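Local coordinates for protein transcriptional regulator AefR (Pseudomonas syringae pv. tomato, PDB 3CDL) that probably binds DNA at cis-regulatory sites and regulates transcription, as a dimeric member of the TetR family, at residues 29-32 / 33-36; 187-190 / 191-195. All blocks are in the same frame, centred on the assembly; numbering follows the deposited sequence.

Interaction 1: residues 29-32 / 33-36; sequences ITSM and DRIA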
loop_
_atom_site.group_PDB
_atom_site.type_symbol
_atom_site.label_atom_id
_atom_site.label_comp_id
_atom_site.label_asym_id
_atom_site.label_seq_id
_atom_site.Cartn_x
_atom_site.Cartn_y
_atom_site.Cartn_z
ATOM N N ILE B 29 21.534 9.271 -1.219
ATOM C CA ILE B 29 22.766 9.436 -2.005
ATOM C C ILE B 29 22.691 10.547 -3.077
ATOM O O ILE B 29 23.724 10.941 -3.625
ATOM C CB ILE B 29 23.276 8.110 -2.659
ATOM C CG1 ILE B 29 22.640 7.892 -4.042
ATOM C CG2 ILE B 29 23.109 6.916 -1.710
ATOM C CD1 ILE B 29 23.404 6.913 -4.929
ATOM N N THR B 30 21.486 11.036 -3.373
ATOM C CA THR B 30 21.290 12.094 -4.370
ATOM C C THR B 30 21.578 13.460 -3.771
ATOM O O THR B 30 21.026 13.820 -2.736
ATOM C CB THR B 30 19.856 12.099 -4.893
ATOM O OG1 THR B 30 19.541 10.806 -5.412
ATOM C CG2 THR B 30 19.690 13.139 -6.001
ATOM N N SER B 31 22.433 14.222 -4.434
ATOM C CA SER B 31 22.818 15.542 -3.957
ATOM C C SER B 31 22.157 16.687 -4.734
ATOM O O SER B 31 21.737 16.529 -5.890
ATOM C CB SER B 31 24.329 15.683 -4.038
ATOM O OG SER B 31 24.746 15.551 -5.381
HETATM N N MSE B 32 22.094 17.843 -4.073
HETATM C CA MSE B 32 21.496 19.058 -4.618
HETATM C C MSE B 32 22.145 19.488 -5.925
HETATM O O MSE B 32 21.463 19.989 -6.820
HETATM C CB MSE B 32 21.571 20.199 -3.604
HETATM C CG MSE B 32 20.814 19.949 -2.317
HETATM SE SE MSE B 32 18.901 19.695 -2.604
HETATM C CE MSE B 32 18.334 21.567 -2.582
ATOM N N ASP B 33 23.458 19.292 -6.034
ATOM C CA ASP B 33 24.148 19.569 -7.287
ATOM C C ASP B 33 23.850 18.549 -8.380
ATOM O O ASP B 33 23.850 18.904 -9.559
ATOM C CB ASP B 33 25.671 19.800 -7.133
ATOM C CG ASP B 33 26.215 19.421 -5.762
ATOM O OD1 ASP B 33 25.688 18.472 -5.132
ATOM O OD2 ASP B 33 27.190 20.083 -5.326
ATOM N N ARG B 34 23.598 17.293 -8.009
ATOM C CA ARG B 34 23.212 16.304 -9.011
ATOM C C ARG B 34 21.851 16.685 -9.565
ATOM O O ARG B 34 21.650 16.692 -10.783
ATOM C CB ARG B 34 23.224 14.886 -8.449
ATOM C CG ARG B 34 23.531 13.822 -9.492
ATOM C CD ARG B 34 24.619 12.873 -9.020
ATOM N NE ARG B 34 24.317 12.287 -7.706
ATOM C CZ ARG B 34 25.160 11.534 -6.983
ATOM N NH1 ARG B 34 24.776 11.059 -5.805
ATOM N NH2 ARG B 34 26.388 11.253 -7.429
ATOM N N ILE B 35 20.942 17.044 -8.658
ATOM C CA ILE B 35 19.637 17.626 -9.004
ATOM C C ILE B 35 19.785 18.817 -9.970
ATOM O O ILE B 35 19.114 18.862 -11.010
ATOM C CB ILE B 35 18.848 18.042 -7.722
ATOM C CG1 ILE B 35 18.423 16.806 -6.935
ATOM C CG2 ILE B 35 17.638 18.923 -8.051
ATOM C CD1 ILE B 35 17.919 17.104 -5.535
ATOM N N ALA B 36 20.667 19.754 -9.617
ATOM C CA ALA B 36 20.916 20.982 -10.398
ATOM C C ALA B 36 21.465 20.697 -11.803
ATOM O O ALA B 36 21.071 21.346 -12.776
ATOM C CB ALA B 36 21.845 21.913 -9.639
#
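S31 caps the start of helix 32-39 and meets D33 and R34 through its side chain. S31 OG donates to D33 OD1 at 3.1 Å, on the anti side of the carboxylate and 27° out of its plane. The same OG accepts a weak capping bond from R34 N at 3.4 Å. With chi1 at 61°, OG sits between the backbone N and the carbonyl carbon, turned to the first turn of the helix. Two backbone bonds follow. I35 N donates to S31 O in a nearly straight bond of 2.9 Å, and A36 N donates to M32 O.

The R34 side chain bends back past S31, whose OG lies over one face of the guanidinium. The carbonyl of I29 and the CA of T30 lie at its edge. R34 also touches E21 and R25.

The apolar contacts lie on the buried side. I35 CD1 meets the selenium of M32 at 4.0 Å, with the two side chains side by side. T30 CG2 reaches I35 CG1 at 4.0 Å, and these side chains cross at about a right angle. F22 and L56 also pack on I35, and V46 and Y47 on M32.

The arrangement is an N-cap at the first helix of the predicted helix-turn-helix, in the probable DNA-binding region of a TetR family regulator.

Interaction 2: residues 187-190 / 191-195; sequences VVES and ALNMF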
loop_
_atom_site.group_PDB
_atom_site.type_symbol
_atom_site.label_atom_id
_atom_site.label_comp_id
_atom_site.label_asym_id
_atom_site.label_seq_id
_atom_site.Cartn_x
_atom_site.Cartn_y
_atom_site.Cartn_z
ATOM N N VAL B 187 -14.130 -0.164 -10.940
ATOM C CA VAL B 187 -13.698 -0.134 -9.560
ATOM C C VAL B 187 -14.480 0.939 -8.812
ATOM O O VAL B 187 -14.965 0.697 -7.700
ATOM C CB VAL B 187 -12.120 -0.126 -9.349
ATOM C CG1 VAL B 187 -11.410 -1.034 -10.339
ATOM C CG2 VAL B 187 -11.553 1.241 -9.380
ATOM N N VAL B 188 -14.687 2.084 -9.448
ATOM C CA VAL B 188 -15.466 3.143 -8.807
ATOM C C VAL B 188 -16.862 2.635 -8.428
ATOM O O VAL B 188 -17.295 2.742 -7.275
ATOM C CB VAL B 188 -15.634 4.373 -9.713
ATOM C CG1 VAL B 188 -16.560 5.371 -9.064
ATOM C CG2 VAL B 188 -14.300 5.015 -9.990
ATOM N N GLU B 189 -17.537 2.073 -9.425
ATOM C CA GLU B 189 -18.898 1.577 -9.320
ATOM C C GLU B 189 -19.079 0.594 -8.166
ATOM O O GLU B 189 -19.955 0.823 -7.327
ATOM C CB GLU B 189 -19.299 0.929 -10.638
ATOM C CG GLU B 189 -20.722 1.183 -11.036
ATOM C CD GLU B 189 -20.867 2.376 -11.960
ATOM O OE1 GLU B 189 -20.499 2.268 -13.156
ATOM O OE2 GLU B 189 -21.384 3.415 -11.496
ATOM N N SER B 190 -18.272 -0.474 -8.105
ATOM C CA SER B 190 -18.383 -1.393 -6.968
ATOM C C SER B 190 -18.000 -0.780 -5.651
ATOM O O SER B 190 -18.595 -1.122 -4.639
ATOM C CB SER B 190 -17.667 -2.749 -7.135
ATOM O OG SER B 190 -16.464 -2.586 -7.830
ATOM N N ALA B 191 -17.030 0.130 -5.654
ATOM C CA ALA B 191 -16.660 0.840 -4.424
ATOM C C ALA B 191 -17.881 1.529 -3.895
ATOM O O ALA B 191 -18.281 1.257 -2.761
ATOM C CB ALA B 191 -15.536 1.823 -4.664
ATOM N N LEU B 192 -18.490 2.365 -4.750
ATOM C CA LEU B 192 -19.750 3.078 -4.509
ATOM C C LEU B 192 -20.827 2.158 -3.957
ATOM O O LEU B 192 -21.391 2.404 -2.878
ATOM C CB LEU B 192 -20.258 3.690 -5.829
ATOM C CG LEU B 192 -21.112 4.973 -5.951
ATOM C CD1 LEU B 192 -22.009 4.943 -7.199
ATOM C CD2 LEU B 192 -21.958 5.257 -4.759
ATOM N N ASN B 193 -21.119 1.107 -4.727
ATOM C CA ASN B 193 -22.155 0.123 -4.398
ATOM C C ASN B 193 -21.884 -0.564 -3.074
ATOM O O ASN B 193 -22.782 -0.751 -2.259
ATOM C CB ASN B 193 -22.268 -0.923 -5.508
ATOM C CG ASN B 193 -23.096 -0.434 -6.688
ATOM O OD1 ASN B 193 -24.093 0.257 -6.510
ATOM N ND2 ASN B 193 -22.681 -0.797 -7.905
HETATM N N MSE B 194 -20.637 -0.940 -2.863
HETATM C CA MSE B 194 -20.261 -1.590 -1.631
HETATM C C MSE B 194 -20.390 -0.604 -0.479
HETATM O O MSE B 194 -20.973 -0.925 0.547
HETATM C CB MSE B 194 -18.837 -2.122 -1.722
HETATM C CG MSE B 194 -18.378 -2.779 -0.445
HETATM SE SE MSE B 194 -16.943 -4.002 -0.760
HETATM C CE MSE B 194 -17.229 -4.216 -2.687
ATOM N N PHE B 195 -19.857 0.599 -0.680
ATOM C CA PHE B 195 -19.814 1.595 0.380
ATOM C C PHE B 195 -21.231 1.967 0.783
ATOM O O PHE B 195 -21.623 1.806 1.945
ATOM C CB PHE B 195 -18.981 2.845 0.002
ATOM C CG PHE B 195 -18.814 3.819 1.157
ATOM C CD1 PHE B 195 -17.801 3.627 2.112
ATOM C CD2 PHE B 195 -19.713 4.871 1.339
ATOM C CE1 PHE B 195 -17.673 4.491 3.201
ATOM C CE2 PHE B 195 -19.595 5.738 2.435
ATOM C CZ PHE B 195 -18.570 5.554 3.363
#
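E189 and N193 stand one helical turn apart, side by side and pointing the same way. E189 CG comes to 4.2 Å from N193 ND2, and the carboxylate and amide planes are 40° apart. N193 ND2 is 3.2 Å from E189 O, but the angle is too poor for a hydrogen bond. E189 O instead accepts from N193 N at 2.9 Å.

The same i to i+4 pattern joins A191 N to V187 O, L192 N to V188 O and M194 N to S190 O. The L192 bond is nearly straight, at 177°. M194 CB lies against S190 O at 3.1 Å. With CG anti to the backbone N (chi1 178°) and a bend at chi3, the selenomethionine brings CE of M194 to 3.9 Å from S190 O.

Residues further out fix the polar ends. N193 OD1 is hydrogen-bonded to R83 NH1. S190 OG bonds to N186 O and weakly to Q158 of the second subunit.

V188 and L192 face helix 82-97, while A191 and F195 face helix 152-167. S190, N193, M194 and F195 also pack on the second subunit, so helix 181-199 lies between its own helical bundle and the dimer partner.

Interactions 1 and 2 lie on opposite sides of the chain's centre. Their centres are 43 Å apart, their nearest atoms are about 33 Å apart, and they do not touch. Interaction 1 belongs to the TetR family region at the N-terminal end, at the start of the predicted helix-turn-helix. The other subunit does not touch it. Interaction 2 belongs to the AefR-like C-terminal region and borders the second subunit. One contact lies at the start of the first helix of the probable DNA-binding motif, and the other forms part of the dimer interface. In TetR family regulators, dimerisation through the C-terminal region generally sets the spacing of the two DNA-binding domains.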